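Local coordinates for nucleoside-diphosphate-sugar epimerase (Pseudomonas aeruginosa, PDB 2X4G), which probably carries out an NAD-dependent redox or epimerisation reaction on a nucleotide sugar or related substrate, its exact reaction being unsettled, at residues M183-L188 and R214-A219; L226-E231 and L315-T320; R238-G243 and Q304-R309. One frame throughout, in Å; residues are numbered along the deposited sequence.

Contact 1. Residues M183-L188 and R214-A219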
ATOM      1  N   MET A 183       1.031  16.196 -17.707  1.00 38.64           N
ATOM      2  CA  MET A 183       2.193  15.502 -17.177  1.00 38.15           C
ATOM      3  C   MET A 183       3.465  16.173 -17.733  1.00 37.22           C
ATOM      4  O   MET A 183       3.705  16.143 -18.933  1.00 37.07           O
ATOM      5  CB  MET A 183       2.136  14.030 -17.583  1.00 38.85           C
ATOM      6  CG  MET A 183       3.049  13.111 -16.798  1.00 40.51           C
ATOM      7  SD  MET A 183       3.356  11.541 -17.643  1.00 43.83           S
ATOM      8  CE  MET A 183       4.559  10.801 -16.538  1.00 45.80           C
ATOM      9  N   VAL A 184       4.255  16.786 -16.851  1.00 36.32           N
ATOM     10  CA  VAL A 184       5.456  17.542 -17.223  1.00 35.33           C
ATOM     11  C   VAL A 184       6.682  16.638 -17.371  1.00 35.42           C
ATOM     12  O   VAL A 184       7.046  15.926 -16.452  1.00 36.23           O
ATOM     13  CB  VAL A 184       5.752  18.627 -16.175  1.00 34.88           C
ATOM     14  CG1 VAL A 184       6.992  19.425 -16.546  1.00 34.78           C
ATOM     15  CG2 VAL A 184       4.539  19.558 -16.026  1.00 33.78           C
ATOM     16  N   LEU A 185       7.326  16.668 -18.529  1.00 35.12           N
ATOM     17  CA  LEU A 185       8.502  15.823 -18.783  1.00 34.92           C
ATOM     18  C   LEU A 185       9.616  16.686 -19.365  1.00 34.53           C
ATOM     19  O   LEU A 185       9.340  17.536 -20.227  1.00 34.08           O
ATOM     20  CB  LEU A 185       8.161  14.698 -19.771  1.00 35.12           C
ATOM     21  CG  LEU A 185       7.333  13.518 -19.256  1.00 35.36           C
ATOM     22  CD1 LEU A 185       6.964  12.647 -20.426  1.00 35.68           C
ATOM     23  CD2 LEU A 185       8.096  12.709 -18.213  1.00 35.14           C
ATOM     24  N   GLY A 186      10.852  16.474 -18.905  1.00 34.11           N
ATOM     25  CA  GLY A 186      11.977  17.237 -19.428  1.00 34.41           C
ATOM     26  C   GLY A 186      13.242  17.106 -18.630  1.00 34.64           C
ATOM     27  O   GLY A 186      13.389  16.210 -17.835  1.00 34.44           O
ATOM     28  N   GLU A 187      14.175  18.015 -18.851  1.00 35.58           N
ATOM     29  CA  GLU A 187      15.424  18.001 -18.078  1.00 36.60           C
ATOM     30  C   GLU A 187      15.281  18.715 -16.719  1.00 36.52           C
ATOM     31  O   GLU A 187      14.333  19.466 -16.477  1.00 36.44           O
ATOM     32  CB  GLU A 187      16.566  18.596 -18.883  1.00 36.93           C
ATOM     33  CG  GLU A 187      16.342  20.015 -19.349  1.00 39.44           C
ATOM     34  CD  GLU A 187      17.509  20.570 -20.152  1.00 44.53           C
ATOM     35  OE1 GLU A 187      18.489  19.832 -20.397  1.00 48.60           O
ATOM     36  OE2 GLU A 187      17.436  21.750 -20.573  1.00 48.05           O
ATOM     37  N   LEU A 188      16.235  18.463 -15.845  1.00 37.16           N
ATOM     38  CA  LEU A 188      16.250  19.014 -14.494  1.00 38.08           C
ATOM     39  C   LEU A 188      15.220  18.374 -13.561  1.00 38.89           C
ATOM     40  O   LEU A 188      14.696  19.046 -12.718  1.00 39.63           O
ATOM     41  CB  LEU A 188      16.091  20.551 -14.515  1.00 37.34           C
ATOM     42  CG  LEU A 188      16.937  21.313 -15.557  1.00 36.70           C
ATOM     43  CD1 LEU A 188      16.754  22.809 -15.452  1.00 35.49           C
ATOM     44  CD2 LEU A 188      18.412  20.945 -15.482  1.00 34.33           C
ATOM     45  N   ARG A 214      -3.434  10.246 -21.830  1.00 50.03           N
ATOM     46  CA  ARG A 214      -2.658  11.206 -21.054  1.00 48.34           C
ATOM     47  C   ARG A 214      -2.170  12.353 -21.904  1.00 45.85           C
ATOM     48  O   ARG A 214      -1.876  12.161 -23.070  1.00 45.82           O
ATOM     49  CB  ARG A 214      -1.457  10.494 -20.450  1.00 48.56           C
ATOM     50  CG  ARG A 214      -0.783  11.292 -19.363  1.00 50.90           C
ATOM     51  CD  ARG A 214       0.247  10.468 -18.616  1.00 53.59           C
ATOM     52  NE  ARG A 214      -0.381   9.440 -17.794  1.00 57.20           N
ATOM     53  CZ  ARG A 214      -0.965   9.665 -16.617  1.00 58.59           C
ATOM     54  NH1 ARG A 214      -1.021  10.896 -16.105  1.00 58.05           N
ATOM     55  NH2 ARG A 214      -1.513   8.647 -15.958  1.00 60.01           N
ATOM     56  N   ASN A 215      -2.087  13.541 -21.315  1.00 43.88           N
ATOM     57  CA  ASN A 215      -1.421  14.682 -21.949  1.00 42.22           C
ATOM     58  C   ASN A 215      -0.076  14.945 -21.303  1.00 40.75           C
ATOM     59  O   ASN A 215       0.019  15.138 -20.078  1.00 40.15           O
ATOM     60  CB  ASN A 215      -2.249  15.956 -21.883  1.00 42.10           C
ATOM     61  CG  ASN A 215      -1.662  17.081 -22.750  1.00 42.21           C
ATOM     62  OD1 ASN A 215      -0.927  17.930 -22.254  1.00 41.64           O
ATOM     63  ND2 ASN A 215      -1.978  17.077 -24.046  1.00 41.06           N
ATOM     64  N   VAL A 216       0.951  14.951 -22.151  1.00 39.50           N
ATOM     65  CA  VAL A 216       2.331  15.156 -21.756  1.00 38.15           C
ATOM     66  C   VAL A 216       2.787  16.519 -22.261  1.00 37.21           C
ATOM     67  O   VAL A 216       2.406  16.919 -23.358  1.00 37.80           O
ATOM     68  CB  VAL A 216       3.203  14.049 -22.356  1.00 38.31           C
ATOM     69  CG1 VAL A 216       4.684  14.423 -22.337  1.00 38.38           C
ATOM     70  CG2 VAL A 216       2.975  12.782 -21.594  1.00 38.33           C
ATOM     71  N   ILE A 217       3.582  17.232 -21.463  1.00 35.85           N
ATOM     72  CA  ILE A 217       4.068  18.564 -21.837  1.00 35.05           C
ATOM     73  C   ILE A 217       5.539  18.734 -21.498  1.00 34.70           C
ATOM     74  O   ILE A 217       6.034  18.229 -20.490  1.00 34.32           O
ATOM     75  CB  ILE A 217       3.260  19.733 -21.191  1.00 34.88           C
ATOM     76  CG1 ILE A 217       3.633  21.064 -21.880  1.00 33.96           C
ATOM     77  CG2 ILE A 217       3.488  19.790 -19.691  1.00 33.73           C
ATOM     78  CD1 ILE A 217       3.253  22.289 -21.164  1.00 32.18           C
ATOM     79  N   ASP A 218       6.231  19.437 -22.387  1.00 34.65           N
ATOM     80  CA  ASP A 218       7.652  19.668 -22.275  1.00 34.83           C
ATOM     81  C   ASP A 218       7.883  20.633 -21.086  1.00 34.44           C
ATOM     82  O   ASP A 218       7.144  21.593 -20.895  1.00 34.59           O
ATOM     83  CB  ASP A 218       8.141  20.205 -23.628  1.00 35.40           C
ATOM     84  CG  ASP A 218       9.605  20.641 -23.636  1.00 36.97           C
ATOM     85  OD1 ASP A 218      10.447  19.819 -24.046  1.00 40.37           O
ATOM     86  OD2 ASP A 218       9.911  21.815 -23.292  1.00 37.17           O
ATOM     87  N   ALA A 219       8.883  20.346 -20.269  1.00 33.84           N
ATOM     88  CA  ALA A 219       9.094  21.106 -19.064  1.00 33.83           C
ATOM     89  C   ALA A 219       9.394  22.569 -19.383  1.00 34.04           C
ATOM     90  O   ALA A 219       8.815  23.472 -18.771  1.00 33.81           O
ATOM     91  CB  ALA A 219      10.214  20.503 -18.248  1.00 33.08           C
TER
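Met183 meets Arg214 side chain to side chain. Its sulfur SD lies 3.4 Å from Arg214 CD, oblique to the guanidinium. CG of Met183 is anti to the backbone N (chi1 -164°) and the chain runs on extended. The same sulfur is 4.2 Å from CG2 of Val216, and the two side chains point the same way. Leu185 adds CD1, 3.5 Å from Val216 CG1. Met183, Leu185 and Val216 thus share one face of the sheet. Val184 and Ile217 take the opposite face, with their CG2 atoms 3.8 Å apart. Val184 CG1 also packs on Ala219 CB, at 3.8 Å.

The backbones carry this packing in parallel register. Met183 N donates to Asn215 O and Ile217 N donates to Met183 O. Leu185 N then bonds Ile217 O at 2.8 Å and 167°, and Ala219 N bonds Leu185 O. These are neighbouring strands of the sheet of the Rossmann-like fold of this family. They meet at the C-terminal end of strand 176-185 and along nearly all of strand 213-218. Asp218 ends its strand and N-caps helix 219-232: its OD2 accepts from Glu221 N. OD1 of Asp218 turns to helix 323-336, in a salt bridge to Arg329 and a hydrogen bond with Thr326. At the other end of the contact, Tyr128 OH bonds Arg214 NH1, and Asn215 ND2 bonds Asn245 OD1.

Contact 2. Residues L226-E231 and L315-T320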
ATOM      1  N   LEU A 226       3.353  28.911 -17.574  1.00 36.42           N
ATOM      2  CA  LEU A 226       3.055  29.420 -16.243  1.00 36.13           C
ATOM      3  C   LEU A 226       3.262  30.930 -16.200  1.00 36.35           C
ATOM      4  O   LEU A 226       2.362  31.664 -15.775  1.00 36.03           O
ATOM      5  CB  LEU A 226       3.906  28.726 -15.164  1.00 35.78           C
ATOM      6  CG  LEU A 226       3.670  27.238 -14.916  1.00 34.28           C
ATOM      7  CD1 LEU A 226       4.588  26.755 -13.822  1.00 34.97           C
ATOM      8  CD2 LEU A 226       2.253  26.997 -14.540  1.00 33.81           C
ATOM      9  N   LEU A 227       4.431  31.392 -16.648  1.00 36.58           N
ATOM     10  CA  LEU A 227       4.701  32.836 -16.699  1.00 37.38           C
ATOM     11  C   LEU A 227       3.581  33.543 -17.461  1.00 38.64           C
ATOM     12  O   LEU A 227       3.127  34.620 -17.056  1.00 39.94           O
ATOM     13  CB  LEU A 227       6.048  33.132 -17.365  1.00 37.19           C
ATOM     14  CG  LEU A 227       6.418  34.614 -17.604  1.00 36.93           C
ATOM     15  CD1 LEU A 227       6.567  35.302 -16.288  1.00 35.36           C
ATOM     16  CD2 LEU A 227       7.703  34.752 -18.415  1.00 34.62           C
ATOM     17  N   MET A 228       3.130  32.934 -18.553  1.00 38.72           N
ATOM     18  CA  MET A 228       2.134  33.557 -19.392  1.00 40.06           C
ATOM     19  C   MET A 228       0.770  33.628 -18.720  1.00 40.20           C
ATOM     20  O   MET A 228       0.045  34.591 -18.900  1.00 41.12           O
ATOM     21  CB  MET A 228       2.016  32.817 -20.727  1.00 40.82           C
ATOM     22  CG  MET A 228       3.127  33.110 -21.720  1.00 43.30           C
ATOM     23  SD  MET A 228       2.740  32.389 -23.323  1.00 50.06           S
ATOM     24  CE  MET A 228       4.283  31.539 -23.650  1.00 48.10           C
ATOM     25  N   ALA A 229       0.397  32.594 -17.979  1.00 39.82           N
ATOM     26  CA  ALA A 229      -0.852  32.628 -17.218  1.00 40.12           C
ATOM     27  C   ALA A 229      -0.761  33.729 -16.195  1.00 40.07           C
ATOM     28  O   ALA A 229      -1.715  34.464 -16.019  1.00 40.54           O
ATOM     29  CB  ALA A 229      -1.105  31.300 -16.515  1.00 39.84           C
ATOM     30  N   LEU A 230       0.398  33.832 -15.540  1.00 39.54           N
ATOM     31  CA  LEU A 230       0.603  34.769 -14.436  1.00 39.94           C
ATOM     32  C   LEU A 230       0.429  36.181 -14.945  1.00 41.54           C
ATOM     33  O   LEU A 230      -0.304  36.958 -14.339  1.00 42.32           O
ATOM     34  CB  LEU A 230       1.987  34.593 -13.793  1.00 39.11           C
ATOM     35  CG  LEU A 230       2.427  35.537 -12.663  1.00 38.38           C
ATOM     36  CD1 LEU A 230       1.706  35.236 -11.380  1.00 37.20           C
ATOM     37  CD2 LEU A 230       3.914  35.424 -12.423  1.00 37.17           C
ATOM     38  N   GLU A 231       1.058  36.499 -16.079  1.00 42.08           N
ATOM     39  CA  GLU A 231       0.978  37.847 -16.636  1.00 43.20           C
ATOM     40  C   GLU A 231      -0.359  38.121 -17.294  1.00 43.66           C
ATOM     41  O   GLU A 231      -0.803  39.255 -17.265  1.00 44.62           O
ATOM     42  CB  GLU A 231       2.097  38.102 -17.650  1.00 43.47           C
ATOM     43  CG  GLU A 231       3.501  38.116 -17.054  1.00 45.05           C
ATOM     44  CD  GLU A 231       4.544  38.735 -17.983  1.00 48.23           C
ATOM     45  OE1 GLU A 231       4.979  38.065 -18.945  1.00 47.95           O
ATOM     46  OE2 GLU A 231       4.945  39.897 -17.738  1.00 51.27           O
ATOM     47  N   LEU A 315      -3.869  33.311 -23.778  1.00 48.80           N
ATOM     48  CA  LEU A 315      -2.484  33.543 -23.320  1.00 47.76           C
ATOM     49  C   LEU A 315      -1.477  33.700 -24.448  1.00 47.46           C
ATOM     50  O   LEU A 315      -0.399  34.230 -24.232  1.00 47.59           O
ATOM     51  CB  LEU A 315      -2.016  32.437 -22.364  1.00 46.22           C
ATOM     52  CG  LEU A 315      -3.010  32.117 -21.244  1.00 45.83           C
ATOM     53  CD1 LEU A 315      -2.525  30.976 -20.372  1.00 44.23           C
ATOM     54  CD2 LEU A 315      -3.284  33.373 -20.425  1.00 45.21           C
ATOM     55  N   GLY A 316      -1.840  33.272 -25.648  1.00 47.39           N
ATOM     56  CA  GLY A 316      -0.882  33.138 -26.726  1.00 47.13           C
ATOM     57  C   GLY A 316      -0.046  31.873 -26.573  1.00 46.18           C
ATOM     58  O   GLY A 316       0.933  31.678 -27.296  1.00 46.28           O
ATOM     59  N   PHE A 317      -0.431  30.985 -25.657  1.00 45.29           N
ATOM     60  CA  PHE A 317       0.404  29.825 -25.384  1.00 43.91           C
ATOM     61  C   PHE A 317       0.038  28.566 -26.145  1.00 43.62           C
ATOM     62  O   PHE A 317      -1.116  28.168 -26.213  1.00 43.82           O
ATOM     63  CB  PHE A 317       0.420  29.464 -23.912  1.00 43.04           C
ATOM     64  CG  PHE A 317       1.138  28.184 -23.649  1.00 42.29           C
ATOM     65  CD1 PHE A 317       0.450  26.984 -23.623  1.00 41.17           C
ATOM     66  CD2 PHE A 317       2.517  28.171 -23.510  1.00 41.72           C
ATOM     67  CE1 PHE A 317       1.116  25.800 -23.417  1.00 41.19           C
ATOM     68  CE2 PHE A 317       3.190  26.986 -23.307  1.00 41.48           C
ATOM     69  CZ  PHE A 317       2.489  25.796 -23.272  1.00 41.70           C
ATOM     70  N   PHE A 318       1.061  27.904 -26.662  1.00 43.09           N
ATOM     71  CA  PHE A 318       0.901  26.558 -27.175  1.00 42.59           C
ATOM     72  C   PHE A 318       2.278  25.947 -27.432  1.00 41.89           C
ATOM     73  O   PHE A 318       3.241  26.664 -27.647  1.00 42.22           O
ATOM     74  CB  PHE A 318       0.032  26.557 -28.456  1.00 43.47           C
ATOM     75  CG  PHE A 318       0.607  27.351 -29.594  1.00 42.05           C
ATOM     76  CD1 PHE A 318       1.499  26.771 -30.478  1.00 40.93           C
ATOM     77  CD2 PHE A 318       0.242  28.659 -29.795  1.00 42.57           C
ATOM     78  CE1 PHE A 318       2.021  27.480 -31.519  1.00 40.46           C
ATOM     79  CE2 PHE A 318       0.764  29.381 -30.856  1.00 42.17           C
ATOM     80  CZ  PHE A 318       1.657  28.786 -31.710  1.00 41.08           C
ATOM     81  N   SER A 319       2.340  24.623 -27.452  1.00 41.62           N
ATOM     82  CA  SER A 319       3.591  23.899 -27.616  1.00 41.35           C
ATOM     83  C   SER A 319       4.033  23.906 -29.059  1.00 41.59           C
ATOM     84  O   SER A 319       3.203  23.860 -29.968  1.00 41.78           O
ATOM     85  CB  SER A 319       3.424  22.449 -27.158  1.00 41.41           C
ATOM     86  OG  SER A 319       4.650  21.729 -27.205  1.00 43.62           O
ATOM     87  N   THR A 320       5.350  23.988 -29.246  1.00 40.97           N
ATOM     88  CA  THR A 320       5.968  23.894 -30.565  1.00 41.06           C
ATOM     89  C   THR A 320       7.050  22.808 -30.633  1.00 40.50           C
ATOM     90  O   THR A 320       7.585  22.549 -31.697  1.00 41.29           O
ATOM     91  CB  THR A 320       6.528  25.290 -31.036  1.00 41.30           C
ATOM     92  OG1 THR A 320       7.303  25.908 -30.012  1.00 40.50           O
ATOM     93  CG2 THR A 320       5.406  26.228 -31.348  1.00 41.99           C
TER
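Met228 and Phe317 form a Met-aromatic contact at the ring edge. SD of Met228 sits 5.5 Å from the centroid of the Phe317 ring, 84° off the ring normal. The methyl CE comes to the same edge, in the ring plane, 3.8 Å from Phe317 CD2. The two side chains cross at about a right angle. Met228 is bent at its last torsion (chi3 -130°), which sets CE beside the ring.

Apolar packing continues beside this pair. Met228 SD also lies 3.8 Å from Phe317 CB. Leu315 CD1 rests on the helix backbone, 3.9 Å from Ala229 CA. The same methyl is 4.1 Å from Ala229 CB. Helix 219-232 flanks the sheet of the Rossmann-like fold. The 315-320 segment follows helix 309-315 and packs on helix 219-232 through Leu315 and Phe317. Gly316 is the first residue to leave helical backbone angles, with positive phi. Leu315 and Phe317 also touch strand 238-247, at Tyr239 and Leu241.

Polar links lie beside the apolar ones. Arg232 NH1 bonds Leu315 O, the carbonyl that Met228 SD approaches to 3.8 Å. Further along the loop, Glu221 OE2 bonds Ser319 OG and Thr320 N, so the same helix holds the loop at a second point.

Contact 3. Residues R238-G243 and Q304-R309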
ATOM      1  N   ARG A 238      -9.007  28.981 -14.812  1.00 46.51           N
ATOM      2  CA  ARG A 238      -8.025  27.907 -15.021  1.00 45.37           C
ATOM      3  C   ARG A 238      -7.477  27.985 -16.442  1.00 44.65           C
ATOM      4  O   ARG A 238      -8.166  28.443 -17.359  1.00 45.67           O
ATOM      5  CB  ARG A 238      -8.656  26.529 -14.812  1.00 45.80           C
ATOM      6  CG  ARG A 238      -9.531  26.451 -13.573  1.00 48.03           C
ATOM      7  CD  ARG A 238      -9.692  25.052 -13.016  1.00 49.72           C
ATOM      8  NE  ARG A 238     -10.789  24.332 -13.653  1.00 53.14           N
ATOM      9  CZ  ARG A 238     -11.514  23.364 -13.082  1.00 55.18           C
ATOM     10  NH1 ARG A 238     -11.297  22.970 -11.829  1.00 54.76           N
ATOM     11  NH2 ARG A 238     -12.485  22.798 -13.780  1.00 57.32           N
ATOM     12  N   TYR A 239      -6.234  27.556 -16.627  1.00 43.01           N
ATOM     13  CA  TYR A 239      -5.664  27.442 -17.962  1.00 41.83           C
ATOM     14  C   TYR A 239      -4.863  26.164 -18.072  1.00 40.47           C
ATOM     15  O   TYR A 239      -3.831  25.999 -17.423  1.00 38.61           O
ATOM     16  CB  TYR A 239      -4.783  28.641 -18.282  1.00 41.74           C
ATOM     17  CG  TYR A 239      -5.552  29.919 -18.366  1.00 43.02           C
ATOM     18  CD1 TYR A 239      -5.717  30.727 -17.252  1.00 42.79           C
ATOM     19  CD2 TYR A 239      -6.144  30.307 -19.556  1.00 43.85           C
ATOM     20  CE1 TYR A 239      -6.431  31.912 -17.335  1.00 44.01           C
ATOM     21  CE2 TYR A 239      -6.867  31.478 -19.642  1.00 45.38           C
ATOM     22  CZ  TYR A 239      -7.001  32.277 -18.530  1.00 45.73           C
ATOM     23  OH  TYR A 239      -7.724  33.440 -18.631  1.00 48.56           O
ATOM     24  N   LEU A 240      -5.379  25.251 -18.892  1.00 40.61           N
ATOM     25  CA  LEU A 240      -4.688  24.020 -19.226  1.00 39.83           C
ATOM     26  C   LEU A 240      -3.494  24.297 -20.172  1.00 39.47           C
ATOM     27  O   LEU A 240      -3.630  24.933 -21.228  1.00 39.05           O
ATOM     28  CB  LEU A 240      -5.666  23.046 -19.855  1.00 40.61           C
ATOM     29  CG  LEU A 240      -6.688  22.397 -18.927  1.00 40.56           C
ATOM     30  CD1 LEU A 240      -7.798  21.746 -19.749  1.00 38.41           C
ATOM     31  CD2 LEU A 240      -5.974  21.360 -18.021  1.00 39.67           C
ATOM     32  N   LEU A 241      -2.318  23.835 -19.740  1.00 38.66           N
ATOM     33  CA  LEU A 241      -1.075  24.048 -20.445  1.00 37.61           C
ATOM     34  C   LEU A 241      -0.685  22.667 -20.951  1.00 37.57           C
ATOM     35  O   LEU A 241      -0.243  21.846 -20.189  1.00 36.67           O
ATOM     36  CB  LEU A 241      -0.031  24.658 -19.498  1.00 36.84           C
ATOM     37  CG  LEU A 241      -0.448  25.981 -18.811  1.00 35.82           C
ATOM     38  CD1 LEU A 241       0.584  26.444 -17.807  1.00 31.50           C
ATOM     39  CD2 LEU A 241      -0.718  27.095 -19.837  1.00 34.20           C
ATOM     40  N   THR A 242      -0.889  22.431 -22.247  1.00 38.55           N
ATOM     41  CA  THR A 242      -0.898  21.090 -22.819  1.00 38.87           C
ATOM     42  C   THR A 242       0.166  20.938 -23.865  1.00 39.42           C
ATOM     43  O   THR A 242       0.635  21.922 -24.423  1.00 39.90           O
ATOM     44  CB  THR A 242      -2.237  20.793 -23.506  1.00 39.61           C
ATOM     45  OG1 THR A 242      -2.413  21.679 -24.610  1.00 39.81           O
ATOM     46  CG2 THR A 242      -3.388  21.001 -22.560  1.00 39.90           C
ATOM     47  N   GLY A 243       0.519  19.687 -24.145  1.00 40.64           N
ATOM     48  CA  GLY A 243       1.607  19.340 -25.054  1.00 41.08           C
ATOM     49  C   GLY A 243       1.091  18.386 -26.095  1.00 42.48           C
ATOM     50  O   GLY A 243       0.613  18.824 -27.140  1.00 43.82           O
ATOM     51  N   GLN A 304      -6.845  11.844 -18.574  1.00 55.26           N
ATOM     52  CA  GLN A 304      -7.507  12.104 -19.872  1.00 53.61           C
ATOM     53  C   GLN A 304      -6.710  13.029 -20.786  1.00 51.42           C
ATOM     54  O   GLN A 304      -5.709  13.611 -20.374  1.00 50.17           O
ATOM     55  CB  GLN A 304      -8.905  12.685 -19.664  1.00 54.18           C
ATOM     56  CG  GLN A 304      -8.954  14.010 -18.919  1.00 52.51           C
ATOM     57  CD  GLN A 304     -10.375  14.486 -18.704  1.00 51.99           C
ATOM     58  OE1 GLN A 304     -11.264  14.195 -19.506  1.00 53.62           O
ATOM     59  NE2 GLN A 304     -10.602  15.214 -17.622  1.00 49.33           N
ATOM     60  N   PHE A 305      -7.158  13.133 -22.038  1.00 50.50           N
ATOM     61  CA  PHE A 305      -6.618  14.099 -22.991  1.00 48.83           C
ATOM     62  C   PHE A 305      -7.107  15.466 -22.571  1.00 48.13           C
ATOM     63  O   PHE A 305      -8.185  15.587 -21.990  1.00 48.33           O
ATOM     64  CB  PHE A 305      -7.082  13.829 -24.431  1.00 49.70           C
ATOM     65  CG  PHE A 305      -6.468  12.602 -25.089  1.00 48.59           C
ATOM     66  CD1 PHE A 305      -5.349  11.962 -24.578  1.00 47.33           C
ATOM     67  CD2 PHE A 305      -7.010  12.118 -26.259  1.00 47.90           C
ATOM     68  CE1 PHE A 305      -4.805  10.848 -25.226  1.00 47.25           C
ATOM     69  CE2 PHE A 305      -6.466  11.014 -26.900  1.00 49.08           C
ATOM     70  CZ  PHE A 305      -5.358  10.385 -26.377  1.00 48.27           C
ATOM     71  N   LEU A 306      -6.311  16.485 -22.878  1.00 46.95           N
ATOM     72  CA  LEU A 306      -6.597  17.859 -22.494  1.00 46.58           C
ATOM     73  C   LEU A 306      -6.692  18.755 -23.739  1.00 47.65           C
ATOM     74  O   LEU A 306      -5.979  18.539 -24.709  1.00 47.70           O
ATOM     75  CB  LEU A 306      -5.519  18.363 -21.530  1.00 44.91           C
ATOM     76  CG  LEU A 306      -5.254  17.497 -20.281  1.00 44.27           C
ATOM     77  CD1 LEU A 306      -4.408  18.234 -19.237  1.00 40.81           C
ATOM     78  CD2 LEU A 306      -6.546  16.985 -19.632  1.00 41.68           C
ATOM     79  N   ASP A 307      -7.596  19.735 -23.698  1.00 49.12           N
ATOM     80  CA  ASP A 307      -7.831  20.694 -24.771  1.00 50.33           C
ATOM     81  C   ASP A 307      -7.063  21.944 -24.411  1.00 49.72           C
ATOM     82  O   ASP A 307      -7.314  22.539 -23.369  1.00 49.30           O
ATOM     83  CB  ASP A 307      -9.345  21.019 -24.854  1.00 52.28           C
ATOM     84  CG  ASP A 307      -9.734  21.884 -26.084  1.00 54.27           C
ATOM     85  OD1 ASP A 307     -10.954  22.077 -26.323  1.00 55.90           O
ATOM     86  OD2 ASP A 307      -8.837  22.355 -26.824  1.00 56.77           O
ATOM     87  N   GLY A 308      -6.144  22.349 -25.286  1.00 49.94           N
ATOM     88  CA  GLY A 308      -5.305  23.530 -25.064  1.00 49.56           C
ATOM     89  C   GLY A 308      -5.770  24.861 -25.635  1.00 50.38           C
ATOM     90  O   GLY A 308      -5.019  25.828 -25.604  1.00 50.34           O
ATOM     91  N   ARG A 309      -7.003  24.940 -26.116  1.00 51.88           N
ATOM     92  CA  ARG A 309      -7.479  26.138 -26.824  1.00 53.61           C
ATOM     93  C   ARG A 309      -7.547  27.416 -25.982  1.00 53.05           C
ATOM     94  O   ARG A 309      -7.231  28.506 -26.472  1.00 53.14           O
ATOM     95  CB  ARG A 309      -8.867  25.887 -27.418  1.00 55.68           C
ATOM     96  CG  ARG A 309      -8.893  25.001 -28.669  1.00 59.57           C
ATOM     97  CD  ARG A 309     -10.297  24.388 -28.836  1.00 65.19           C
ATOM     98  NE  ARG A 309     -10.650  24.075 -30.224  1.00 69.69           N
ATOM     99  CZ  ARG A 309     -11.840  23.604 -30.600  1.00 73.56           C
ATOM    100  NH1 ARG A 309     -12.788  23.371 -29.686  1.00 74.44           N
ATOM    101  NH2 ARG A 309     -12.085  23.351 -31.891  1.00 74.90           N
TER
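Asp307 faces Leu240 with its peptide carbonyl, while its carboxylate serves its own loop. Arg309 N approaches OD2 of Asp307 from above the carboxylate plane, 53° out of it, in a hydrogen bond of 3.2 Å. This is an Asx turn, and it forms where Gly308 takes the N-cap position of helix 309-315. The Asp307 carbonyl meets the leucine at its methyl: O lies 3.7 Å from Leu240 CD1.

Leu240 sends its other methyl, CD2, to Leu306 CD1, at 3.7 Å. Their side chains cross at about a right angle. Strand 238-247 pairs with strands 176-185 and 213-218 in the Rossmann-like sheet, and the 304-309 loop passes over one side of it. Thr242 CG2 lies 3.5 Å from Leu306 CB. OG1 of Thr242 lies between the backbone N and the carbonyl carbon (chi1 64°), 3.5 Å from Gly308 CA.

Asn245 OD1 bonds Leu306 N, and Glu141 OE1 bonds Leu240 N. Lys310 NZ, from the first turn of the helix that follows the loop, bonds Arg238 O. Leu306 also packs on Ala127 and Asn215.

From the N terminus, contact 1 closes first: it joins strand 176-185 to strand 213-218, with 25 residues between, among them helix 196-202. The chain then enters helix 219-232, where contact 2 opens, and goes on into strand 238-247, where contact 3 opens. Contact 3 closes at 304-309, before contact 2 closes at 315-320, so it is nested inside contact 2. Both follow contact 1 in series. The later loops are tied back to the sheet and its flanking helix. Asn215 OD1 of contact 1 probably bonds Gly243 N of contact 3. Ile217 touches Phe317 of contact 2, and Leu226 packs on Leu241.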